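RV1873 (Mycobacterium tuberculosis, PDB 2JEK) is of unknown function but belongs to the conserved DUF1810 family and folds as an all-helical right-handed superhelix. Local coordinates at residues G58-Q70 / L111-V123. Residues are numbered along the deposited sequence; the frame is centred on the assembly and turned at random.
Sequences GISSLEEAQAYLQ and LFARATDANQDFV
Two helices pack almost at right angles here: helix 62-70 lies across the C-terminal turn of helix 101-115, and the axes of 62-70 and 111-115 pass 9.1 Å apart, crossing at -84°. Ala115 is the knob, its methyl seated in a hole formed by Leu62, Ala65, Gln66 and Leu69. The two alanine methyls meet at the crossing, Ala65 CB to Ala115 CB 3.9 Å. Beside them Gln66, extended beyond CG, sends NE2 to the carbonyl of the same knob residue; the NE2 to Ala115 O bond is 2.8 Å long, fairly straight at 157°, and close to the Gln66 amide plane. It ties down a carbonyl at the very end of the helix, just before Thr116 leaves helical geometry.

Phe112 fills the deeper side. Its CE1 lies 3.5 Å from Ala65 O, which sits at the ring edge, while CZ rests over one face of Tyr68, toward the rim. With CG anti to its carbonyl carbon (chi1 -70°), Leu69 sets CG 3.6 Å from Phe112 CD1, then forks: CD1 reaches Thr116 CG2 at 3.6 Å, and CD2 touches Phe122 CZ at 3.9 Å, bringing in helix 120-129. Leu62 and Leu111 meet through their CD1 methyls, and Leu142 packs against both. The whole is a near-orthogonal helix crossing with one alanine knob at its centre, within the right-handed superhelix of this DUF1810 protein.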
loop_
_atom_site.group_PDB
_atom_site.type_symbol
_atom_site.label_atom_id
_atom_site.label_comp_id
_atom_site.label_asym_id
_atom_site.label_seq_id
_atom_site.Cartn_x
_atom_site.Cartn_y
_atom_site.Cartn_z
ATOM N N GLY A 58 5.431 -8.173 -4.379
ATOM C CA GLY A 58 6.400 -7.322 -3.706
ATOM C C GLY A 58 7.007 -6.330 -4.690
ATOM O O GLY A 58 7.212 -6.642 -5.875
ATOM N N ILE A 59 7.270 -5.119 -4.200
ATOM C CA ILE A 59 7.923 -4.069 -4.992
ATOM C C ILE A 59 9.424 -4.293 -4.903
ATOM O O ILE A 59 9.955 -4.459 -3.805
ATOM C CB ILE A 59 7.529 -2.675 -4.447
ATOM C CG1 ILE A 59 6.019 -2.454 -4.600
ATOM C CG2 ILE A 59 8.340 -1.538 -5.116
ATOM C CD1 ILE A 59 5.552 -2.132 -6.020
ATOM N N SER A 60 10.103 -4.301 -6.052
ATOM C CA SER A 60 11.512 -4.709 -6.085
ATOM C C SER A 60 12.469 -3.661 -5.509
ATOM O O SER A 60 13.527 -3.998 -4.976
ATOM C CB SER A 60 11.946 -5.055 -7.513
ATOM O OG SER A 60 11.865 -3.927 -8.362
ATOM N N SER A 61 12.099 -2.394 -5.637
ATOM C CA SER A 61 13.020 -1.291 -5.375
ATOM C C SER A 61 12.264 0.019 -5.246
ATOM O O SER A 61 11.092 0.108 -5.630
ATOM C CB SER A 61 14.012 -1.176 -6.536
ATOM O OG SER A 61 13.338 -0.780 -7.723
ATOM N N LEU A 62 12.941 1.059 -4.752
ATOM C CA LEU A 62 12.325 2.382 -4.754
ATOM C C LEU A 62 11.947 2.833 -6.182
ATOM O O LEU A 62 10.922 3.487 -6.377
ATOM C CB LEU A 62 13.205 3.439 -4.064
ATOM C CG LEU A 62 12.436 4.703 -3.644
ATOM C CD1 LEU A 62 11.508 4.407 -2.459
ATOM C CD2 LEU A 62 13.372 5.862 -3.330
ATOM N N GLU A 63 12.787 2.487 -7.159
ATOM C CA GLU A 63 12.539 2.862 -8.558
ATOM C C GLU A 63 11.241 2.224 -9.062
ATOM O O GLU A 63 10.464 2.869 -9.774
ATOM C CB GLU A 63 13.717 2.478 -9.463
ATOM C CG GLU A 63 14.982 3.330 -9.283
ATOM C CD GLU A 63 15.805 2.990 -8.029
ATOM O OE1 GLU A 63 15.593 1.935 -7.381
ATOM O OE2 GLU A 63 16.696 3.800 -7.692
ATOM N N GLU A 64 10.984 0.971 -8.670
ATOM C CA GLU A 64 9.708 0.359 -9.039
ATOM C C GLU A 64 8.526 1.075 -8.358
ATOM O O GLU A 64 7.492 1.293 -8.981
ATOM C CB GLU A 64 9.685 -1.145 -8.755
ATOM C CG GLU A 64 8.338 -1.759 -9.124
ATOM C CD GLU A 64 8.272 -3.268 -9.035
ATOM O OE1 GLU A 64 9.281 -3.941 -8.723
ATOM O OE2 GLU A 64 7.172 -3.801 -9.292
ATOM N N ALA A 65 8.696 1.455 -7.092
ATOM C CA ALA A 65 7.641 2.204 -6.392
ATOM C C ALA A 65 7.346 3.511 -7.112
ATOM O O ALA A 65 6.191 3.927 -7.247
ATOM C CB ALA A 65 8.025 2.458 -4.932
ATOM N N GLN A 66 8.405 4.156 -7.596
ATOM C CA GLN A 66 8.238 5.417 -8.327
ATOM C C GLN A 66 7.507 5.205 -9.650
ATOM O O GLN A 66 6.611 5.974 -10.007
ATOM C CB GLN A 66 9.589 6.087 -8.540
ATOM C CG GLN A 66 10.179 6.562 -7.225
ATOM C CD GLN A 66 11.546 7.183 -7.339
ATOM O OE1 GLN A 66 12.303 6.898 -8.271
ATOM N NE2 GLN A 66 11.879 8.042 -6.369
ATOM N N ALA A 67 7.869 4.135 -10.349
ATOM C CA ALA A 67 7.155 3.762 -11.581
ATOM C C ALA A 67 5.680 3.441 -11.313
ATOM O O ALA A 67 4.796 3.772 -12.104
ATOM C CB ALA A 67 7.844 2.600 -12.256
ATOM N N TYR A 68 5.424 2.798 -10.179
ATOM C CA TYR A 68 4.067 2.443 -9.780
ATOM C C TYR A 68 3.218 3.710 -9.618
ATOM O O TYR A 68 2.093 3.806 -10.127
ATOM C CB TYR A 68 4.145 1.641 -8.476
ATOM C CG TYR A 68 2.845 1.016 -8.009
ATOM C CD1 TYR A 68 2.629 -0.363 -8.128
ATOM C CD2 TYR A 68 1.839 1.802 -7.447
ATOM C CE1 TYR A 68 1.450 -0.932 -7.691
ATOM C CE2 TYR A 68 0.649 1.232 -7.017
ATOM C CZ TYR A 68 0.463 -0.128 -7.157
ATOM O OH TYR A 68 -0.699 -0.738 -6.741
ATOM N N LEU A 69 3.793 4.700 -8.939
ATOM C CA LEU A 69 3.118 5.974 -8.749
ATOM C C LEU A 69 2.871 6.731 -10.048
ATOM O O LEU A 69 1.869 7.430 -10.169
ATOM C CB LEU A 69 3.900 6.851 -7.780
ATOM C CG LEU A 69 3.902 6.380 -6.323
ATOM C CD1 LEU A 69 4.826 7.283 -5.545
ATOM C CD2 LEU A 69 2.507 6.427 -5.735
ATOM N N GLN A 70 3.792 6.606 -10.996
ATOM C CA GLN A 70 3.657 7.285 -12.291
ATOM C C GLN A 70 2.582 6.646 -13.158
ATOM O O GLN A 70 2.029 7.295 -14.055
ATOM C CB GLN A 70 4.969 7.236 -13.066
ATOM C CG GLN A 70 6.072 8.119 -12.528
ATOM C CD GLN A 70 7.373 7.915 -13.286
ATOM O OE1 GLN A 70 7.822 6.780 -13.492
ATOM N NE2 GLN A 70 7.987 9.016 -13.705
ATOM N N LEU A 111 6.941 2.869 2.339
ATOM C CA LEU A 111 7.586 2.780 1.030
ATOM C C LEU A 111 7.195 3.943 0.120
ATOM O O LEU A 111 8.065 4.641 -0.420
ATOM C CB LEU A 111 7.210 1.454 0.365
ATOM C CG LEU A 111 7.609 1.291 -1.109
ATOM C CD1 LEU A 111 9.116 1.390 -1.294
ATOM C CD2 LEU A 111 7.079 -0.025 -1.665
ATOM N N PHE A 112 5.897 4.161 -0.058
ATOM C CA PHE A 112 5.460 5.167 -1.021
ATOM C C PHE A 112 5.729 6.586 -0.527
ATOM O O PHE A 112 6.020 7.475 -1.326
ATOM C CB PHE A 112 4.023 4.900 -1.471
ATOM C CG PHE A 112 3.928 3.722 -2.387
ATOM C CD1 PHE A 112 4.299 3.856 -3.727
ATOM C CD2 PHE A 112 3.527 2.467 -1.923
ATOM C CE1 PHE A 112 4.256 2.769 -4.597
ATOM C CE2 PHE A 112 3.492 1.374 -2.788
ATOM C CZ PHE A 112 3.848 1.520 -4.126
ATOM N N ALA A 113 5.729 6.784 0.786
ATOM C CA ALA A 113 6.150 8.071 1.337
ATOM C C ALA A 113 7.612 8.394 1.033
ATOM O O ALA A 113 7.967 9.571 0.898
ATOM C CB ALA A 113 5.885 8.128 2.833
ATOM N N ARG A 114 8.455 7.368 0.931
ATOM C CA ARG A 114 9.871 7.560 0.623
ATOM C C ARG A 114 10.105 7.664 -0.877
ATOM O O ARG A 114 11.146 8.157 -1.323
ATOM C CB ARG A 114 10.718 6.431 1.215
ATOM C CG ARG A 114 10.728 6.344 2.742
ATOM C CD ARG A 114 11.630 7.365 3.416
ATOM N NE ARG A 114 11.616 7.203 4.874
ATOM C CZ ARG A 114 12.579 7.627 5.692
ATOM N NH1 ARG A 114 13.659 8.236 5.210
ATOM N NH2 ARG A 114 12.465 7.434 6.999
ATOM N N ALA A 115 9.129 7.216 -1.659
ATOM C CA ALA A 115 9.260 7.184 -3.113
ATOM C C ALA A 115 9.072 8.552 -3.765
ATOM O O ALA A 115 9.608 8.816 -4.846
ATOM C CB ALA A 115 8.286 6.164 -3.708
ATOM N N THR A 116 8.292 9.416 -3.121
ATOM C CA THR A 116 8.012 10.741 -3.656
ATOM C C THR A 116 7.861 11.755 -2.528
ATOM O O THR A 116 7.409 11.405 -1.439
ATOM C CB THR A 116 6.735 10.736 -4.538
ATOM O OG1 THR A 116 6.527 12.047 -5.066
ATOM C CG2 THR A 116 5.504 10.316 -3.719
ATOM N N ASP A 117 8.233 13.008 -2.788
ATOM C CA ASP A 117 7.979 14.085 -1.830
ATOM C C ASP A 117 6.525 14.553 -1.858
ATOM O O ASP A 117 6.068 15.204 -0.916
ATOM C CB ASP A 117 8.950 15.251 -2.043
ATOM C CG ASP A 117 10.374 14.902 -1.645
ATOM O OD1 ASP A 117 10.587 13.875 -0.956
ATOM O OD2 ASP A 117 11.293 15.656 -2.023
ATOM N N ALA A 118 5.801 14.206 -2.924
ATOM C CA ALA A 118 4.362 14.466 -3.025
ATOM C C ALA A 118 3.597 13.343 -2.310
ATOM O O ALA A 118 2.846 12.567 -2.913
ATOM C CB ALA A 118 3.943 14.582 -4.484
ATOM N N ASN A 119 3.820 13.266 -1.005
ATOM C CA ASN A 119 3.428 12.097 -0.225
ATOM C C ASN A 119 2.438 12.414 0.871
ATOM O O ASN A 119 2.289 11.644 1.813
ATOM C CB ASN A 119 4.673 11.461 0.396
ATOM C CG ASN A 119 5.468 12.433 1.272
ATOM O OD1 ASN A 119 4.991 13.520 1.622
ATOM N ND2 ASN A 119 6.669 12.025 1.656
ATOM N N GLN A 120 1.742 13.533 0.749
ATOM C CA GLN A 120 0.941 14.026 1.843
ATOM C C GLN A 120 -0.092 13.014 2.335
ATOM O O GLN A 120 -0.316 12.901 3.530
ATOM C CB GLN A 120 0.293 15.367 1.475
ATOM C CG GLN A 120 -0.534 15.375 0.176
ATOM C CD GLN A 120 0.256 15.760 -1.087
ATOM O OE1 GLN A 120 -0.341 16.090 -2.118
ATOM N NE2 GLN A 120 1.587 15.724 -1.012
ATOM N N ASP A 121 -0.705 12.265 1.424
ATOM C CA ASP A 121 -1.714 11.303 1.855
ATOM C C ASP A 121 -1.104 10.089 2.569
ATOM O O ASP A 121 -1.677 9.607 3.547
ATOM C CB ASP A 121 -2.659 10.885 0.725
ATOM C CG ASP A 121 -1.942 10.442 -0.525
ATOM O OD1 ASP A 121 -0.708 10.604 -0.649
ATOM O OD2 ASP A 121 -2.649 9.938 -1.429
ATOM N N PHE A 122 0.050 9.625 2.099
ATOM C CA PHE A 122 0.728 8.487 2.723
ATOM C C PHE A 122 1.180 8.864 4.123
ATOM O O PHE A 122 0.963 8.118 5.074
ATOM C CB PHE A 122 1.925 8.021 1.879
ATOM C CG PHE A 122 1.607 7.809 0.408
ATOM C CD1 PHE A 122 0.504 7.048 0.019
ATOM C CD2 PHE A 122 2.415 8.366 -0.582
ATOM C CE1 PHE A 122 0.191 6.845 -1.329
ATOM C CE2 PHE A 122 2.114 8.168 -1.940
ATOM C CZ PHE A 122 0.997 7.405 -2.305
ATOM N N VAL A 123 1.789 10.038 4.246
ATOM C CA VAL A 123 2.284 10.508 5.534
ATOM C C VAL A 123 1.121 10.822 6.470
ATOM O O VAL A 123 1.193 10.524 7.663
ATOM C CB VAL A 123 3.234 11.716 5.375
ATOM C CG1 VAL A 123 3.794 12.106 6.728
ATOM C CG2 VAL A 123 4.381 11.352 4.459
#